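Local coordinates for LPG0439 HIT-related domain-containing protein (Legionella pneumophila subsp. pneumophila, PDB 5L0L) that is of unknown function but carries a HIT-related domain within a predicted membrane protein and so probably binds a nucleotide or another phosphate-bearing ligand, at residues A[49-55]-A[126-132]; A[100-105]-A[158-162]. One frame throughout, in Å; residues are numbered along the deposited sequence.

Contact 1: A[49-55]-A[126-132]. With SO4 (sulfate ion), chain C.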
# COMPACT_ATOMS: atom_id res chain seq x y z
N TYR A 49 -6.60 6.60 13.07
CA TYR A 49 -5.31 7.21 13.38
C TYR A 49 -4.44 7.31 12.12
O TYR A 49 -3.27 6.95 12.15
CB TYR A 49 -4.58 6.43 14.50
CG TYR A 49 -5.38 6.08 15.75
CD1 TYR A 49 -6.43 6.88 16.22
CD2 TYR A 49 -5.07 4.95 16.47
CE1 TYR A 49 -7.14 6.53 17.36
CE2 TYR A 49 -5.73 4.62 17.65
CZ TYR A 49 -6.77 5.39 18.09
OH TYR A 49 -7.45 5.05 19.20
N ARG A 50 -5.02 7.77 11.00
CA ARG A 50 -4.29 7.84 9.73
C ARG A 50 -2.97 8.58 9.86
O ARG A 50 -2.93 9.68 10.46
CB ARG A 50 -5.11 8.57 8.68
CG ARG A 50 -6.13 7.76 7.94
CD ARG A 50 -6.96 8.68 7.04
NE ARG A 50 -6.23 9.08 5.85
CZ ARG A 50 -6.79 9.61 4.75
NH1 ARG A 50 -8.09 9.90 4.71
NH2 ARG A 50 -6.03 9.87 3.70
N ILE A 51 -1.91 8.01 9.27
CA ILE A 51 -0.66 8.71 9.05
C ILE A 51 -0.38 8.87 7.56
O ILE A 51 -0.95 8.17 6.73
CB ILE A 51 0.55 8.02 9.72
CG1 ILE A 51 0.74 6.62 9.16
CG2 ILE A 51 0.39 8.06 11.24
CD1 ILE A 51 2.04 5.96 9.57
N ILE A 52 0.47 9.84 7.25
CA ILE A 52 1.04 10.00 5.90
C ILE A 52 2.54 9.79 6.03
O ILE A 52 3.19 10.37 6.91
CB ILE A 52 0.77 11.39 5.34
CG1 ILE A 52 -0.73 11.70 5.32
CG2 ILE A 52 1.37 11.54 3.93
CD1 ILE A 52 -1.05 13.17 5.12
N ILE A 53 3.09 8.94 5.18
CA ILE A 53 4.51 8.71 5.09
C ILE A 53 4.90 9.31 3.76
O ILE A 53 4.33 8.93 2.72
CB ILE A 53 4.84 7.21 5.10
CG1 ILE A 53 4.29 6.57 6.37
CG2 ILE A 53 6.36 7.01 4.94
CD1 ILE A 53 4.54 5.08 6.48
N ARG A 54 5.82 10.29 3.81
CA ARG A 54 6.14 11.10 2.65
C ARG A 54 7.65 11.20 2.42
O ARG A 54 8.43 11.37 3.35
CB ARG A 54 5.51 12.49 2.80
CG ARG A 54 5.93 13.52 1.76
CD ARG A 54 7.12 14.30 2.23
NE ARG A 54 7.49 15.42 1.34
CZ ARG A 54 7.08 16.69 1.47
NH1 ARG A 54 6.25 17.08 2.44
NH2 ARG A 54 7.52 17.58 0.60
N TYR A 55 8.04 11.08 1.16
CA TYR A 55 9.44 11.22 0.78
C TYR A 55 9.75 12.70 0.69
O TYR A 55 9.13 13.41 -0.10
CB TYR A 55 9.64 10.56 -0.59
CG TYR A 55 11.01 10.75 -1.20
CD1 TYR A 55 12.16 10.52 -0.46
CD2 TYR A 55 11.14 11.10 -2.55
CE1 TYR A 55 13.43 10.68 -1.05
CE2 TYR A 55 12.39 11.25 -3.14
CZ TYR A 55 13.53 11.06 -2.37
OH TYR A 55 14.80 11.19 -2.97
N MSE A 126 3.76 14.18 -4.76
CA MSE A 126 4.86 13.76 -3.90
C MSE A 126 4.82 12.27 -3.77
O MSE A 126 3.72 11.66 -3.86
CB MSE A 126 4.67 14.34 -2.50
CG MSE A 126 4.66 15.84 -2.47
SE MSE A 126 4.15 16.35 -0.61
CE MSE A 126 2.30 16.74 -1.03
N LEU A 127 5.95 11.63 -3.57
CA LEU A 127 5.96 10.18 -3.29
C LEU A 127 5.50 9.99 -1.84
O LEU A 127 6.15 10.46 -0.92
CB LEU A 127 7.33 9.58 -3.49
CG LEU A 127 7.52 8.09 -3.17
CD1 LEU A 127 6.66 7.22 -4.06
CD2 LEU A 127 8.99 7.73 -3.27
N HIS A 128 4.35 9.38 -1.65
CA HIS A 128 3.77 9.28 -0.30
C HIS A 128 2.74 8.20 -0.25
O HIS A 128 2.16 7.85 -1.28
CB HIS A 128 3.18 10.63 0.17
CG HIS A 128 1.88 11.01 -0.49
ND1 HIS A 128 1.78 11.33 -1.83
CD2 HIS A 128 0.62 11.07 0.01
CE1 HIS A 128 0.52 11.62 -2.12
NE2 HIS A 128 -0.20 11.47 -1.02
N LEU A 129 2.47 7.69 0.95
CA LEU A 129 1.40 6.75 1.13
C LEU A 129 0.70 6.98 2.46
O LEU A 129 1.20 7.71 3.32
CB LEU A 129 1.87 5.30 1.00
CG LEU A 129 2.88 4.68 1.94
CD1 LEU A 129 2.27 4.31 3.29
CD2 LEU A 129 3.48 3.43 1.30
N HIS A 130 -0.47 6.37 2.57
CA HIS A 130 -1.37 6.52 3.73
C HIS A 130 -1.38 5.20 4.46
O HIS A 130 -1.37 4.15 3.84
CB HIS A 130 -2.79 6.79 3.25
CG HIS A 130 -2.90 8.00 2.39
ND1 HIS A 130 -2.98 9.26 2.92
CD2 HIS A 130 -2.85 8.14 1.04
CE1 HIS A 130 -2.98 10.14 1.92
NE2 HIS A 130 -2.95 9.48 0.78
N MSE A 131 -1.45 5.25 5.78
CA MSE A 131 -1.54 4.04 6.61
C MSE A 131 -2.51 4.33 7.76
O MSE A 131 -2.62 5.49 8.22
CB MSE A 131 -0.15 3.65 7.11
CG MSE A 131 -0.19 2.40 7.94
SE MSE A 131 1.62 1.80 8.52
CE MSE A 131 2.38 1.45 6.75
N TRP A 132 -3.26 3.32 8.17
CA TRP A 132 -4.25 3.49 9.24
C TRP A 132 -4.54 2.15 9.86
O TRP A 132 -4.03 1.10 9.38
CB TRP A 132 -5.54 4.14 8.68
CG TRP A 132 -6.18 3.30 7.63
CD1 TRP A 132 -7.21 2.42 7.80
CD2 TRP A 132 -5.83 3.24 6.23
NE1 TRP A 132 -7.49 1.78 6.61
CE2 TRP A 132 -6.67 2.28 5.63
CE3 TRP A 132 -4.88 3.89 5.44
CZ2 TRP A 132 -6.62 1.96 4.27
CZ3 TRP A 132 -4.78 3.54 4.10
CH2 TRP A 132 -5.64 2.59 3.53
S SO4 C . -3.76 11.13 -2.14
O1 SO4 C . -2.99 12.08 -1.29
O2 SO4 C . -3.90 11.86 -3.39
O3 SO4 C . -2.87 9.97 -2.11
O4 SO4 C . -4.97 11.11 -1.30
O HOH W 1 -3.38 9.35 5.68
O HOH W 2 8.18 13.37 -2.95
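Strands 51-55 and 128-132 run antiparallel, their axes 4.7 Å apart at closest approach and 162° between directions. Paired backbone bonds mark the register: I51 N to M131 O (2.8 Å) with M131 N to I51 O (3.1 Å), then I53 N to L129 O and L129 N to I53 O (both 2.9 Å). Y55 N adds a further bond to L127 O (2.9 Å), while I52 faces H130 and R54 faces H128 as non-hydrogen-bonded pairs. Alternation then sorts the side chains. I51, I53, L129 and the selenomethionine M131 share the face that meets helix 73-92; I51 CG1 lies 3.7 Å from M131 CB, and I53 CD1 lies 4.0 Å from L129 CD1. The sequence M126-L127-H128-L129-H130-M131-W132 follows the histidine triad pattern of HIT proteins, with selenomethionine M126 in the place of the first histidine. On the face carrying I52, R54, H128 and H130, the two histidines hold a sulfate, probably from the crystallisation liquor, which may mark where a phosphate would sit: H128 NE2 donates to SO4 O1 and H130 NE2 to SO4 O3, each at 2.9 Å. Beside them, a water bridges R50 NE, I51 O and H130 ND1, while R50 also forms a salt bridge with D45. The guanidinium of R54, hydrogen-bonded to S16 O, lays one face against M126, with R54 CZ 3.6 Å from M126 SE.

Contact 2: A[100-105]-A[158-162]. With SO4 (sulfate ion), chain C.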
# COMPACT_ATOMS: atom_id res chain seq x y z
N SER A 100 -2.23 2.41 1.69
CA SER A 100 -2.43 2.64 0.26
C SER A 100 -1.50 3.73 -0.25
O SER A 100 -1.39 4.80 0.38
CB SER A 100 -3.86 3.08 -0.07
OG SER A 100 -4.88 2.14 0.24
N GLN A 101 -0.85 3.47 -1.39
CA GLN A 101 -0.20 4.52 -2.19
C GLN A 101 -1.11 4.83 -3.37
O GLN A 101 -1.41 3.95 -4.21
CB GLN A 101 1.16 4.05 -2.69
CG GLN A 101 1.84 5.07 -3.63
CD GLN A 101 3.27 4.72 -3.95
OE1 GLN A 101 3.63 4.61 -5.15
NE2 GLN A 101 4.02 4.42 -2.97
N LEU A 102 -1.62 6.06 -3.40
CA LEU A 102 -2.64 6.44 -4.37
C LEU A 102 -2.16 7.63 -5.17
O LEU A 102 -1.68 7.47 -6.28
CB LEU A 102 -4.00 6.67 -3.69
CG LEU A 102 -4.60 5.51 -2.91
CD1 LEU A 102 -5.99 5.87 -2.38
CD2 LEU A 102 -4.70 4.21 -3.69
N GLY A 103 -2.28 8.83 -4.61
CA GLY A 103 -1.96 10.06 -5.35
C GLY A 103 -3.09 10.64 -6.18
O GLY A 103 -2.82 11.55 -6.99
N ASN A 104 -4.34 10.19 -5.99
CA ASN A 104 -5.44 10.66 -6.82
C ASN A 104 -5.64 12.18 -6.76
O ASN A 104 -6.04 12.81 -7.76
CB ASN A 104 -6.74 10.02 -6.41
CG ASN A 104 -6.73 8.51 -6.60
OD1 ASN A 104 -6.26 7.98 -7.62
ND2 ASN A 104 -7.21 7.82 -5.58
N ASN A 105 -5.37 12.74 -5.58
CA ASN A 105 -5.61 14.17 -5.40
C ASN A 105 -4.58 15.08 -6.07
O ASN A 105 -4.74 16.29 -6.00
CB ASN A 105 -5.73 14.51 -3.91
CG ASN A 105 -6.95 13.89 -3.30
OD1 ASN A 105 -7.92 13.56 -3.99
ND2 ASN A 105 -6.94 13.75 -1.99
N LEU A 158 -10.48 6.66 1.78
CA LEU A 158 -9.49 7.69 2.09
C LEU A 158 -9.89 9.10 1.63
O LEU A 158 -9.24 10.06 2.02
CB LEU A 158 -8.10 7.32 1.55
CG LEU A 158 -7.50 6.08 2.22
CD1 LEU A 158 -6.28 5.62 1.45
CD2 LEU A 158 -7.13 6.28 3.69
N ILE A 159 -10.95 9.19 0.81
CA ILE A 159 -11.62 10.41 0.39
C ILE A 159 -10.84 11.05 -0.75
O ILE A 159 -9.77 11.61 -0.53
CB ILE A 159 -11.82 11.49 1.50
CG1 ILE A 159 -12.40 10.94 2.78
CG2 ILE A 159 -12.77 12.60 0.97
CD1 ILE A 159 -13.70 10.18 2.65
N ALA A 160 -11.33 10.92 -1.97
CA ALA A 160 -10.75 11.61 -3.12
C ALA A 160 -11.45 12.96 -3.27
O ALA A 160 -12.65 13.06 -3.05
CB ALA A 160 -10.97 10.76 -4.37
N LYS A 161 -10.70 14.01 -3.62
CA LYS A 161 -11.31 15.33 -3.91
C LYS A 161 -12.28 15.29 -5.09
O LYS A 161 -13.33 15.92 -5.06
CB LYS A 161 -10.23 16.37 -4.20
CG LYS A 161 -9.52 16.77 -2.93
CD LYS A 161 -8.40 17.78 -3.15
CE LYS A 161 -7.57 17.83 -1.87
NZ LYS A 161 -6.87 19.12 -1.65
N ASN A 162 -11.89 14.54 -6.11
CA ASN A 162 -12.70 14.32 -7.31
C ASN A 162 -13.57 13.06 -7.12
O ASN A 162 -13.06 11.95 -6.94
CB ASN A 162 -11.75 14.20 -8.50
CG ASN A 162 -12.45 14.21 -9.85
OD1 ASN A 162 -13.67 14.26 -9.93
ND2 ASN A 162 -11.65 14.13 -10.92
S SO4 C . -3.76 11.13 -2.14
O1 SO4 C . -2.99 12.08 -1.29
O2 SO4 C . -3.90 11.86 -3.39
O3 SO4 C . -2.87 9.97 -2.11
O4 SO4 C . -4.97 11.11 -1.30
O HOH W 3 -9.17 13.37 -6.43
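Two kinds of interaction, apolar packing and polar ties through N105, join the turn at the end of strand 96-101 to the loop 158-162. Apolar contact comes first: L158 CD1 sits 3.8 Å from L102 CD1 and equally 3.8 Å from S100 CB, while L158 also rests on H130 and W132 of the neighbouring strand. Next is a single direct hydrogen bond between the segments, from K161 N to N105 OD1 (2.8 Å, nearly linear), so that an asparagine side chain serves as acceptor for a backbone amide of an otherwise irregular loop. A water extends this tie, bridging N105 OD1 (2.7 Å) and N162 N (3.0 Å) and accepting the hydrogen bond of N162 N. The same turn also holds a sulfate: G103 N donates to SO4 O3 and N105 N to SO4 O2, both at 2.8 Å, with G103 in a backbone conformation (phi 86°) that would jam a side chain against the preceding carbonyl. Across the dimer interface, S100 OG bonds S100 OG of the second subunit. N105 thus has two roles: its backbone N holds the anion, which H128 and H130 share, while its side-chain OD1 ties the turn to 158-162.

The pair illustrates how a sheet core and a loop edge can build one anion site. Contact 1 lies at the centre of the chain, mostly buried, and rests on regular backbone pairing with an apolar face beneath; contact 2, whose centre lies about 11 Å from that of contact 1, is partly buried and relies on one side-chain hydrogen bond, a water and a leucine pair. They share a sheet, since strands 128-134 and 96-101 are neighbours, and H130 N lies 2.9 Å from S100 O; R50 NH1 likewise reaches L158 O at 2.9 Å. Imidazoles from contact 1 and backbone amides from contact 2 bind the same sulfate, and both contacts touch the second subunit.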